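PDB 7C1I: histidine kinase from Pseudomonas aeruginosa, which probably relays phosphoryl groups between receiver domains of a two-component signalling system as a histidine-containing phosphotransfer (HPt) protein. Local coordinates for residues Phe101-Val104 against Arg105-Lys109. Sequence-based numbering, arbitrary orientation.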
ATOM      1  N   PHE A 101       1.419   4.680  11.972  1.00 13.66           N
ATOM      2  CA  PHE A 101       2.546   5.640  12.106  1.00 13.72           C
ATOM      3  C   PHE A 101       2.240   6.877  11.255  1.00 14.07           C
ATOM      4  O   PHE A 101       2.465   8.033  11.657  1.00 13.64           O
ATOM      5  CB  PHE A 101       3.931   5.070  11.789  1.00 13.31           C
ATOM      6  CG  PHE A 101       4.964   6.165  11.868  1.00 12.89           C
ATOM      7  CD1 PHE A 101       5.311   6.768  13.065  1.00 15.21           C
ATOM      8  CD2 PHE A 101       5.557   6.660  10.719  1.00 11.64           C
ATOM      9  CE1 PHE A 101       6.223   7.812  13.046  1.00 14.76           C
ATOM     10  CE2 PHE A 101       6.503   7.672  10.691  1.00 14.83           C
ATOM     11  CZ  PHE A 101       6.861   8.225  11.899  1.00 14.20           C
ATOM     12  N   ALA A 102       1.678   6.723  10.052  1.00 12.75           N
ATOM     13  CA  ALA A 102       1.452   7.903   9.184  1.00 11.51           C
ATOM     14  C   ALA A 102       0.492   8.850   9.911  1.00 14.27           C
ATOM     15  O   ALA A 102       0.631  10.077   9.737  1.00 13.34           O
ATOM     16  CB  ALA A 102       0.867   7.478   7.859  1.00 14.41           C
ATOM     17  N   ILE A 103      -0.461   8.303  10.669  1.00 11.64           N
ATOM     18  CA  ILE A 103      -1.426   9.161  11.419  1.00 11.99           C
ATOM     19  C   ILE A 103      -0.646   9.890  12.517  1.00 14.85           C
ATOM     20  O   ILE A 103      -0.842  11.104  12.705  1.00 14.60           O
ATOM     21  CB  ILE A 103      -2.620   8.365  11.978  1.00 13.01           C
ATOM     22  CG1 ILE A 103      -3.397   7.673  10.855  1.00 14.49           C
ATOM     23  CG2 ILE A 103      -3.451   9.244  12.901  1.00 16.63           C
ATOM     24  CD1 ILE A 103      -4.482   6.759  11.370  1.00 15.57           C
ATOM     25  N   VAL A 104       0.053   9.104  13.343  1.00 13.43           N
ATOM     26  CA  VAL A 104       0.806   9.767  14.451  1.00 14.28           C
ATOM     27  C   VAL A 104       1.729  10.829  13.846  1.00 14.44           C
ATOM     28  O   VAL A 104       1.850  11.946  14.392  1.00 15.03           O
ATOM     29  CB  VAL A 104       1.637   8.697  15.187  1.00 13.84           C
ATOM     30  CG1 VAL A 104       2.519   9.427  16.192  1.00 16.60           C
ATOM     31  CG2 VAL A 104       0.611   7.781  15.833  1.00 16.22           C
ATOM     32  N   ARG A 105       2.424  10.579  12.732  1.00 12.61           N
ATOM     33  CA  ARG A 105       3.386  11.495  12.065  1.00 13.11           C
ATOM     34  C   ARG A 105       2.627  12.798  11.783  1.00 14.74           C
ATOM     35  O   ARG A 105       3.195  13.860  12.104  1.00 15.01           O
ATOM     36  CB  ARG A 105       4.000  10.822  10.834  1.00 14.43           C
ATOM     37  CG  ARG A 105       5.123  11.707  10.312  1.00 15.16           C
ATOM     38  CD  ARG A 105       5.692  11.067   9.059  1.00 14.77           C
ATOM     39  NE  ARG A 105       6.903  11.696   8.558  1.00 15.61           N
ATOM     40  CZ  ARG A 105       7.066  12.897   8.015  1.00 16.90           C
ATOM     41  NH1 ARG A 105       6.006  13.668   7.850  1.00 16.03           N
ATOM     42  NH2 ARG A 105       8.273  13.326   7.695  1.00 19.41           N
ATOM     43  N   ILE A 106       1.517  12.743  11.041  1.00 14.97           N
ATOM     44  CA  ILE A 106       0.943  14.048  10.594  1.00 14.16           C
ATOM     45  C   ILE A 106       0.452  14.786  11.844  1.00 15.25           C
ATOM     46  O   ILE A 106       0.537  16.031  11.853  1.00 15.86           O
ATOM     47  CB  ILE A 106      -0.131  13.832   9.509  1.00 13.18           C
ATOM     48  CG1 ILE A 106      -0.659  15.198   9.060  1.00 17.17           C
ATOM     49  CG2 ILE A 106      -1.365  13.112  10.023  1.00 13.16           C
ATOM     50  CD1 ILE A 106       0.325  16.130   8.400  1.00 21.05           C
ATOM     51  N   LEU A 107      -0.095  14.104  12.856  1.00 13.24           N
ATOM     52  CA  LEU A 107      -0.582  14.797  14.079  1.00 13.15           C
ATOM     53  C   LEU A 107       0.655  15.419  14.736  1.00 15.76           C
ATOM     54  O   LEU A 107       0.541  16.540  15.270  1.00 15.93           O
ATOM     55  CB  LEU A 107      -1.299  13.843  15.036  1.00 14.33           C
ATOM     56  CG  LEU A 107      -2.595  13.269  14.465  1.00 17.97           C
ATOM     57  CD1 LEU A 107      -3.156  12.204  15.395  1.00 18.31           C
ATOM     58  CD2 LEU A 107      -3.554  14.438  14.300  1.00 21.92           C
ATOM     59  N   PHE A 108       1.800  14.731  14.782  1.00 13.19           N
ATOM     60  CA  PHE A 108       2.973  15.366  15.437  1.00 14.21           C
ATOM     61  C   PHE A 108       3.519  16.515  14.581  1.00 17.21           C
ATOM     62  O   PHE A 108       3.963  17.527  15.162  1.00 17.82           O
ATOM     63  CB  PHE A 108       4.062  14.322  15.701  1.00 14.36           C
ATOM     64  CG  PHE A 108       3.807  13.457  16.909  1.00 13.75           C
ATOM     65  CD1 PHE A 108       2.612  13.382  17.605  1.00 13.84           C
ATOM     66  CD2 PHE A 108       4.851  12.618  17.266  1.00 15.13           C
ATOM     67  CE1 PHE A 108       2.398  12.620  18.742  1.00 16.48           C
ATOM     68  CE2 PHE A 108       4.647  11.850  18.401  1.00 14.21           C
ATOM     69  CZ  PHE A 108       3.459  11.815  19.091  1.00 13.77           C
ATOM     70  N   LYS A 109       3.499  16.445  13.247  1.00 16.75           N
ATOM     71  CA  LYS A 109       4.021  17.553  12.403  1.00 15.88           C
ATOM     72  C   LYS A 109       3.073  18.743  12.589  1.00 19.15           C
ATOM     73  O   LYS A 109       3.571  19.883  12.710  1.00 19.69           O
ATOM     74  CB  LYS A 109       3.971  17.099  10.940  1.00 19.06           C
ATOM     75  CG  LYS A 109       5.048  16.069  10.620  1.00 22.66           C
ATOM     76  CD  LYS A 109       6.390  16.744  10.444  1.00 23.00           C
ATOM     77  CE  LYS A 109       7.584  15.828  10.277  1.00 33.81           C
ATOM     78  NZ  LYS A 109       8.761  16.677   9.977  1.00 32.40           N
TER
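Arg105 N donates to Phe101 O at 2.8 Å and Phe108 N to Val104 O at the same length, the outer pair of four successive i to i+4 bonds that carry helix 90-112, the last long helix of this all-helical HPt fold, from one turn to the next. Between them, Ile106 N reaches Ala102 O at 3.1 Å, and Leu107 N reaches Ile103 O. Arg105 then runs out in an extended chain past the Phe101 ring: Arg105 CB sits over one face of the ring, displaced from the ring centre, in a CH-pi contact, and Arg105 CD lies 3.9 Å from Phe101 CE2. The guanidinium stands nearly perpendicular to that ring, 86° apart; its NE makes a salt bridge with Glu34 of helix 22-45, and its NH1 hydrogen-bonds to Gln45 O of a second subunit, so this one side chain ties helix 90-112 to helix 22-45 and to the neighbouring copy. On another side of the helix, Ile103 CG2 lies 3.9 Å from Leu107 CD1, beside His5 and Leu6 of the N-terminal loop. Facing helix 22-45, Val104 touches Phe29 and holds CG1 anti to its own N (chi1 173°), which sets that methyl 3.8 Å from the Phe108 ring centroid, almost straight above it.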